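Local coordinates for protein prolyl 4-hydroxylase (Paramecium bursaria Chlorella virus 1, PDB 5C5T) that probably hydroxylates proline residues of collagen-like chains as an iron- and 2-oxoglutarate-dependent dioxygenase, here bound to 2-oxoglutarate, at residues C33-L45 and I101-C115. Residues are numbered along the deposited sequence; the frame is centred on the assembly and turned at random.
Sequences CDGKYYEKIDGFL and IQKKTREFLNSKKHC. With MN (manganese (II) ion), chain E.
Glu39 and Lys112 approach head-on in a salt bridge, with Lys112 NZ 2.7 Å from Glu39 OE2 and on the syn lone pair of that oxygen. Two waters complete the lysine's bonding. One accepts from NZ and donates to Cys33 O; the other accepts from NZ and donates to Glu39 OE1, so both carboxylate oxygens are satisfied. The Lys112 chain bends at chi2 (-74°) to deliver its ammonium here. The Glu39 carboxylate also reaches the edge of the Phe108 ring, OE2 standing 3.6 Å from CZ.

Beside this network a disulfide joins Cys33 SG to Cys115 SG (2.1 Å, chi3 75°), and manganese spans the same two segments. Asp34 binds it with OD2 at 2.2 Å and more loosely with OD1 at 2.6 Å, an asymmetrically bidentate carboxylate. His114 NE2 at 2.0 Å and two waters add to these, one water donating to Ser111 O. This manganese is separate from the zinc site formed by His138, Asp140 and His207.

At the far end the Lys104 chain runs antiparallel to the Phe44 side chain. Its NZ gives a 2.8 Å hydrogen bond to Phe44 O, the donor lying 17° from the carbonyl plane, while CE lies over one ring face in a CH-pi contact and NZ makes a cation-pi contact there. Ile101 O, near that ring's edge, is held by both N and OG1 of Thr105. Leu45 CD1 packs 4.1 Å from Ile101 CG1.

Strand 38-41 forms an outer edge of the six-stranded antiparallel sheet, pairing with 188-192; this is the larger sheet of the double-stranded beta-helix (jelly-roll) of 2-oxoglutarate oxygenases. Helix 96-109 covers its outside, away from the 2-oxoglutarate: Phe108 meets Phe190, Thr105 touches Leu157 and Phe121, and Phe44 reaches Leu157 and Val159.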
loop_
_atom_site.group_PDB
_atom_site.type_symbol
_atom_site.label_atom_id
_atom_site.label_comp_id
_atom_site.label_asym_id
_atom_site.label_seq_id
_atom_site.Cartn_x
_atom_site.Cartn_y
_atom_site.Cartn_z
ATOM N N CYS A 33 10.881 13.387 1.645
ATOM C CA CYS A 33 10.592 14.185 0.443
ATOM C C CYS A 33 9.519 15.272 0.628
ATOM O O CYS A 33 8.358 14.945 0.836
ATOM C CB CYS A 33 10.157 13.257 -0.678
ATOM S SG CYS A 33 9.986 14.106 -2.258
ATOM N N ASP A 34 9.928 16.546 0.568
ATOM C CA ASP A 34 9.038 17.702 0.800
ATOM C C ASP A 34 8.239 17.699 2.116
ATOM O O ASP A 34 7.227 18.391 2.248
ATOM C CB ASP A 34 8.055 17.815 -0.342
ATOM C CG ASP A 34 8.736 18.017 -1.665
ATOM O OD1 ASP A 34 9.812 18.634 -1.677
ATOM O OD2 ASP A 34 8.156 17.539 -2.653
ATOM N N GLY A 35 8.725 16.963 3.104
ATOM C CA GLY A 35 8.021 16.787 4.371
ATOM C C GLY A 35 6.707 16.016 4.335
ATOM O O GLY A 35 5.996 15.946 5.340
ATOM N N LYS A 36 6.395 15.403 3.199
ATOM C CA LYS A 36 5.125 14.737 3.008
ATOM C C LYS A 36 5.251 13.226 3.240
ATOM O O LYS A 36 5.513 12.440 2.324
ATOM C CB LYS A 36 4.591 15.030 1.603
ATOM C CG LYS A 36 4.348 16.540 1.305
ATOM C CD LYS A 36 3.833 16.755 -0.087
ATOM C CE LYS A 36 3.536 18.223 -0.416
ATOM N NZ LYS A 36 3.106 18.378 -1.858
ATOM N N TYR A 37 5.110 12.787 4.473
ATOM C CA TYR A 37 5.249 11.341 4.750
ATOM C C TYR A 37 4.224 10.459 4.025
ATOM O O TYR A 37 4.526 9.330 3.661
ATOM C CB TYR A 37 5.186 11.095 6.286
ATOM C CG TYR A 37 6.417 11.527 7.046
ATOM C CD1 TYR A 37 7.579 10.759 7.035
ATOM C CD2 TYR A 37 6.420 12.709 7.796
ATOM C CE1 TYR A 37 8.700 11.161 7.732
ATOM C CE2 TYR A 37 7.536 13.087 8.511
ATOM C CZ TYR A 37 8.651 12.312 8.479
ATOM O OH TYR A 37 9.768 12.693 9.170
ATOM N N TYR A 38 3.013 10.988 3.812
ATOM C CA TYR A 38 1.928 10.304 3.076
ATOM C C TYR A 38 1.144 11.332 2.282
ATOM O O TYR A 38 1.200 12.525 2.606
ATOM C CB TYR A 38 0.973 9.547 4.023
ATOM C CG TYR A 38 0.265 10.491 4.960
ATOM C CD1 TYR A 38 -0.833 11.201 4.551
ATOM C CD2 TYR A 38 0.752 10.702 6.229
ATOM C CE1 TYR A 38 -1.466 12.104 5.413
ATOM C CE2 TYR A 38 0.133 11.586 7.114
ATOM C CZ TYR A 38 -0.986 12.283 6.696
ATOM O OH TYR A 38 -1.548 13.203 7.608
ATOM N N GLU A 39 0.530 10.874 1.196
ATOM C CA GLU A 39 -0.410 11.643 0.400
ATOM C C GLU A 39 -1.557 10.734 0.046
ATOM O O GLU A 39 -1.368 9.551 -0.336
ATOM C CB GLU A 39 0.255 12.192 -0.853
ATOM C CG GLU A 39 1.394 13.123 -0.566
ATOM C CD GLU A 39 2.068 13.657 -1.814
ATOM O OE1 GLU A 39 1.400 14.303 -2.644
ATOM O OE2 GLU A 39 3.281 13.480 -1.931
ATOM N N LYS A 40 -2.758 11.324 0.045
ATOM C CA LYS A 40 -3.977 10.603 -0.295
ATOM C C LYS A 40 -4.493 11.109 -1.617
ATOM O O LYS A 40 -4.538 12.320 -1.824
ATOM C CB LYS A 40 -5.042 10.771 0.824
ATOM C CG LYS A 40 -6.404 10.036 0.579
ATOM C CD LYS A 40 -7.417 10.283 1.681
ATOM C CE LYS A 40 -8.233 11.517 1.391
ATOM N NZ LYS A 40 -9.315 11.624 2.401
ATOM N N ILE A 41 -4.866 10.203 -2.517
ATOM C CA ILE A 41 -5.424 10.569 -3.805
ATOM C C ILE A 41 -6.788 9.928 -3.996
ATOM O O ILE A 41 -6.884 8.725 -4.177
ATOM C CB ILE A 41 -4.490 10.164 -4.932
ATOM C CG1 ILE A 41 -3.052 10.670 -4.699
ATOM C CG2 ILE A 41 -5.046 10.661 -6.292
ATOM C CD1 ILE A 41 -2.023 9.920 -5.598
ATOM N N ASP A 42 -7.857 10.716 -3.988
ATOM C CA ASP A 42 -9.172 10.148 -4.307
ATOM C C ASP A 42 -9.305 9.877 -5.819
ATOM O O ASP A 42 -8.751 10.612 -6.616
ATOM C CB ASP A 42 -10.267 11.084 -3.843
ATOM C CG ASP A 42 -10.393 11.118 -2.351
ATOM O OD1 ASP A 42 -10.273 10.063 -1.680
ATOM O OD2 ASP A 42 -10.629 12.222 -1.836
ATOM N N GLY A 43 -10.056 8.843 -6.181
ATOM C CA GLY A 43 -10.280 8.477 -7.561
ATOM C C GLY A 43 -9.070 8.039 -8.343
ATOM O O GLY A 43 -9.043 8.140 -9.571
ATOM N N PHE A 44 -8.074 7.509 -7.630
ATOM C CA PHE A 44 -6.886 6.961 -8.270
ATOM C C PHE A 44 -7.285 5.862 -9.262
ATOM O O PHE A 44 -6.750 5.842 -10.364
ATOM C CB PHE A 44 -5.927 6.425 -7.209
ATOM C CG PHE A 44 -4.589 5.983 -7.729
ATOM C CD1 PHE A 44 -3.580 6.923 -7.992
ATOM C CD2 PHE A 44 -4.320 4.646 -7.991
ATOM C CE1 PHE A 44 -2.324 6.502 -8.457
ATOM C CE2 PHE A 44 -3.090 4.234 -8.467
ATOM C CZ PHE A 44 -2.089 5.164 -8.713
ATOM N N LEU A 45 -8.189 4.963 -8.857
ATOM C CA LEU A 45 -8.869 4.048 -9.809
ATOM C C LEU A 45 -10.326 4.350 -9.872
ATOM O O LEU A 45 -10.891 4.751 -8.856
ATOM C CB LEU A 45 -8.707 2.576 -9.411
ATOM C CG LEU A 45 -7.306 1.962 -9.488
ATOM C CD1 LEU A 45 -7.321 0.484 -9.061
ATOM C CD2 LEU A 45 -6.679 2.141 -10.889
ATOM N N ILE A 101 -2.338 0.920 -12.443
ATOM C CA ILE A 101 -1.719 1.248 -11.143
ATOM C C ILE A 101 -0.273 1.640 -11.349
ATOM O O ILE A 101 0.167 2.680 -10.860
ATOM C CB ILE A 101 -1.841 0.093 -10.162
ATOM C CG1 ILE A 101 -3.331 -0.119 -9.763
ATOM C CG2 ILE A 101 -0.998 0.365 -8.877
ATOM C CD1 ILE A 101 -3.617 -1.373 -8.937
ATOM N N GLN A 102 0.460 0.839 -12.113
ATOM C CA GLN A 102 1.904 1.060 -12.213
ATOM C C GLN A 102 2.207 2.281 -13.035
ATOM O O GLN A 102 3.067 3.085 -12.682
ATOM C CB GLN A 102 2.563 -0.174 -12.798
ATOM C CG GLN A 102 2.392 -1.361 -11.855
ATOM C CD GLN A 102 3.238 -2.526 -12.228
ATOM O OE1 GLN A 102 3.448 -2.785 -13.447
ATOM N NE2 GLN A 102 3.760 -3.247 -11.202
ATOM N N LYS A 103 1.450 2.468 -14.099
ATOM C CA LYS A 103 1.583 3.699 -14.898
ATOM C C LYS A 103 1.341 4.976 -14.083
ATOM O O LYS A 103 2.138 5.893 -14.138
ATOM C CB LYS A 103 0.629 3.665 -16.089
ATOM C CG LYS A 103 0.793 4.864 -17.043
ATOM C CD LYS A 103 -0.161 4.767 -18.217
ATOM C CE LYS A 103 0.228 5.753 -19.311
ATOM N NZ LYS A 103 -0.322 7.077 -18.991
ATOM N N LYS A 104 0.248 5.035 -13.333
ATOM C CA LYS A 104 -0.033 6.210 -12.533
ATOM C C LYS A 104 0.933 6.374 -11.384
ATOM O O LYS A 104 1.186 7.511 -10.954
ATOM C CB LYS A 104 -1.459 6.153 -12.028
ATOM C CG LYS A 104 -2.437 6.205 -13.132
ATOM C CD LYS A 104 -3.853 6.288 -12.673
ATOM C CE LYS A 104 -4.073 7.569 -11.944
ATOM N NZ LYS A 104 -5.499 7.891 -11.882
ATOM N N THR A 105 1.461 5.261 -10.872
ATOM C CA THR A 105 2.436 5.352 -9.782
ATOM C C THR A 105 3.723 5.961 -10.360
ATOM O O THR A 105 4.329 6.832 -9.764
ATOM C CB THR A 105 2.708 3.978 -9.125
ATOM O OG1 THR A 105 1.487 3.495 -8.547
ATOM C CG2 THR A 105 3.775 4.045 -8.072
ATOM N N ARG A 106 4.132 5.502 -11.526
ATOM C CA ARG A 106 5.330 6.043 -12.149
ATOM C C ARG A 106 5.166 7.545 -12.450
ATOM O O ARG A 106 6.074 8.361 -12.158
ATOM C CB ARG A 106 5.628 5.188 -13.400
ATOM C CG ARG A 106 6.759 5.693 -14.245
ATOM C CD ARG A 106 7.014 4.695 -15.351
ATOM N NE ARG A 106 5.915 4.738 -16.323
ATOM C CZ ARG A 106 5.011 3.775 -16.546
ATOM N NH1 ARG A 106 5.020 2.616 -15.877
ATOM N NH2 ARG A 106 4.085 3.978 -17.476
ATOM N N GLU A 107 4.016 7.935 -12.983
ATOM C CA GLU A 107 3.773 9.347 -13.265
ATOM C C GLU A 107 3.813 10.193 -11.984
ATOM O O GLU A 107 4.284 11.321 -11.999
ATOM C CB GLU A 107 2.442 9.509 -13.974
ATOM C CG GLU A 107 2.465 8.879 -15.350
ATOM C CD GLU A 107 1.128 8.953 -16.063
ATOM O OE1 GLU A 107 0.093 9.051 -15.372
ATOM O OE2 GLU A 107 1.131 8.924 -17.314
ATOM N N PHE A 108 3.285 9.632 -10.904
ATOM C CA PHE A 108 3.366 10.283 -9.569
ATOM C C PHE A 108 4.806 10.451 -9.089
ATOM O O PHE A 108 5.191 11.503 -8.574
ATOM C CB PHE A 108 2.555 9.466 -8.527
ATOM C CG PHE A 108 2.646 10.018 -7.122
ATOM C CD1 PHE A 108 1.865 11.101 -6.739
ATOM C CD2 PHE A 108 3.526 9.461 -6.200
ATOM C CE1 PHE A 108 1.962 11.618 -5.455
ATOM C CE2 PHE A 108 3.640 9.969 -4.909
ATOM C CZ PHE A 108 2.862 11.054 -4.539
ATOM N N LEU A 109 5.584 9.388 -9.197
ATOM C CA LEU A 109 6.972 9.426 -8.735
ATOM C C LEU A 109 7.782 10.384 -9.626
ATOM O O LEU A 109 8.771 10.950 -9.175
ATOM C CB LEU A 109 7.614 8.039 -8.710
ATOM C CG LEU A 109 7.089 7.137 -7.608
ATOM C CD1 LEU A 109 7.469 5.691 -7.860
ATOM C CD2 LEU A 109 7.555 7.630 -6.242
ATOM N N ASN A 110 7.328 10.607 -10.856
ATOM C CA ASN A 110 8.017 11.539 -11.744
ATOM C C ASN A 110 7.980 13.001 -11.253
ATOM O O ASN A 110 8.820 13.810 -11.664
ATOM C CB ASN A 110 7.446 11.462 -13.170
ATOM C CG ASN A 110 7.907 10.198 -13.940
ATOM O OD1 ASN A 110 8.896 9.540 -13.558
ATOM N ND2 ASN A 110 7.183 9.857 -15.028
ATOM N N SER A 111 7.051 13.327 -10.361
ATOM C CA SER A 111 7.014 14.641 -9.697
ATOM C C SER A 111 7.972 14.722 -8.504
ATOM O O SER A 111 8.069 15.751 -7.842
ATOM C CB SER A 111 5.583 14.950 -9.241
ATOM O OG SER A 111 5.181 14.157 -8.108
ATOM N N LYS A 112 8.678 13.633 -8.225
ATOM C CA LYS A 112 9.522 13.532 -7.048
ATOM C C LYS A 112 10.934 13.199 -7.454
ATOM O O LYS A 112 11.662 12.551 -6.718
ATOM C CB LYS A 112 9.010 12.438 -6.099
ATOM C CG LYS A 112 7.531 12.410 -5.859
ATOM C CD LYS A 112 7.102 13.542 -4.950
ATOM C CE LYS A 112 5.656 13.323 -4.424
ATOM N NZ LYS A 112 5.259 14.462 -3.551
ATOM N N LYS A 113 11.336 13.635 -8.641
ATOM C CA LYS A 113 12.662 13.241 -9.128
ATOM C C LYS A 113 13.774 13.759 -8.220
ATOM O O LYS A 113 14.865 13.180 -8.171
ATOM C CB LYS A 113 12.921 13.703 -10.576
ATOM C CG LYS A 113 11.948 14.667 -11.184
ATOM C CD LYS A 113 12.317 16.084 -10.862
ATOM C CE LYS A 113 11.130 16.876 -10.391
ATOM N NZ LYS A 113 11.238 17.008 -8.910
ATOM N N HIS A 114 13.532 14.825 -7.473
ATOM C CA HIS A 114 14.601 15.322 -6.611
ATOM C C HIS A 114 14.725 14.506 -5.306
ATOM O O HIS A 114 15.658 14.705 -4.526
ATOM C CB HIS A 114 14.399 16.804 -6.305
ATOM C CG HIS A 114 13.291 17.091 -5.347
ATOM N ND1 HIS A 114 13.503 17.241 -3.992
ATOM C CD2 HIS A 114 11.967 17.280 -5.545
ATOM C CE1 HIS A 114 12.357 17.521 -3.398
ATOM N NE2 HIS A 114 11.408 17.543 -4.316
ATOM N N CYS A 115 13.807 13.564 -5.106
ATOM C CA CYS A 115 13.808 12.697 -3.948
ATOM C C CYS A 115 14.154 11.246 -4.273
ATOM O O CYS A 115 14.674 10.513 -3.420
ATOM C CB CYS A 115 12.444 12.736 -3.297
ATOM S SG CYS A 115 11.950 14.409 -2.789
HETATM MN MN MN E . 9.527 18.233 -4.231
HETATM O O HOH W 1 6.751 13.320 -0.927
HETATM O O HOH W 2 2.682 16.012 -4.426
HETATM O O HOH W 3 8.500 16.897 -5.407
HETATM O O HOH W 4 9.306 19.237 -6.326
#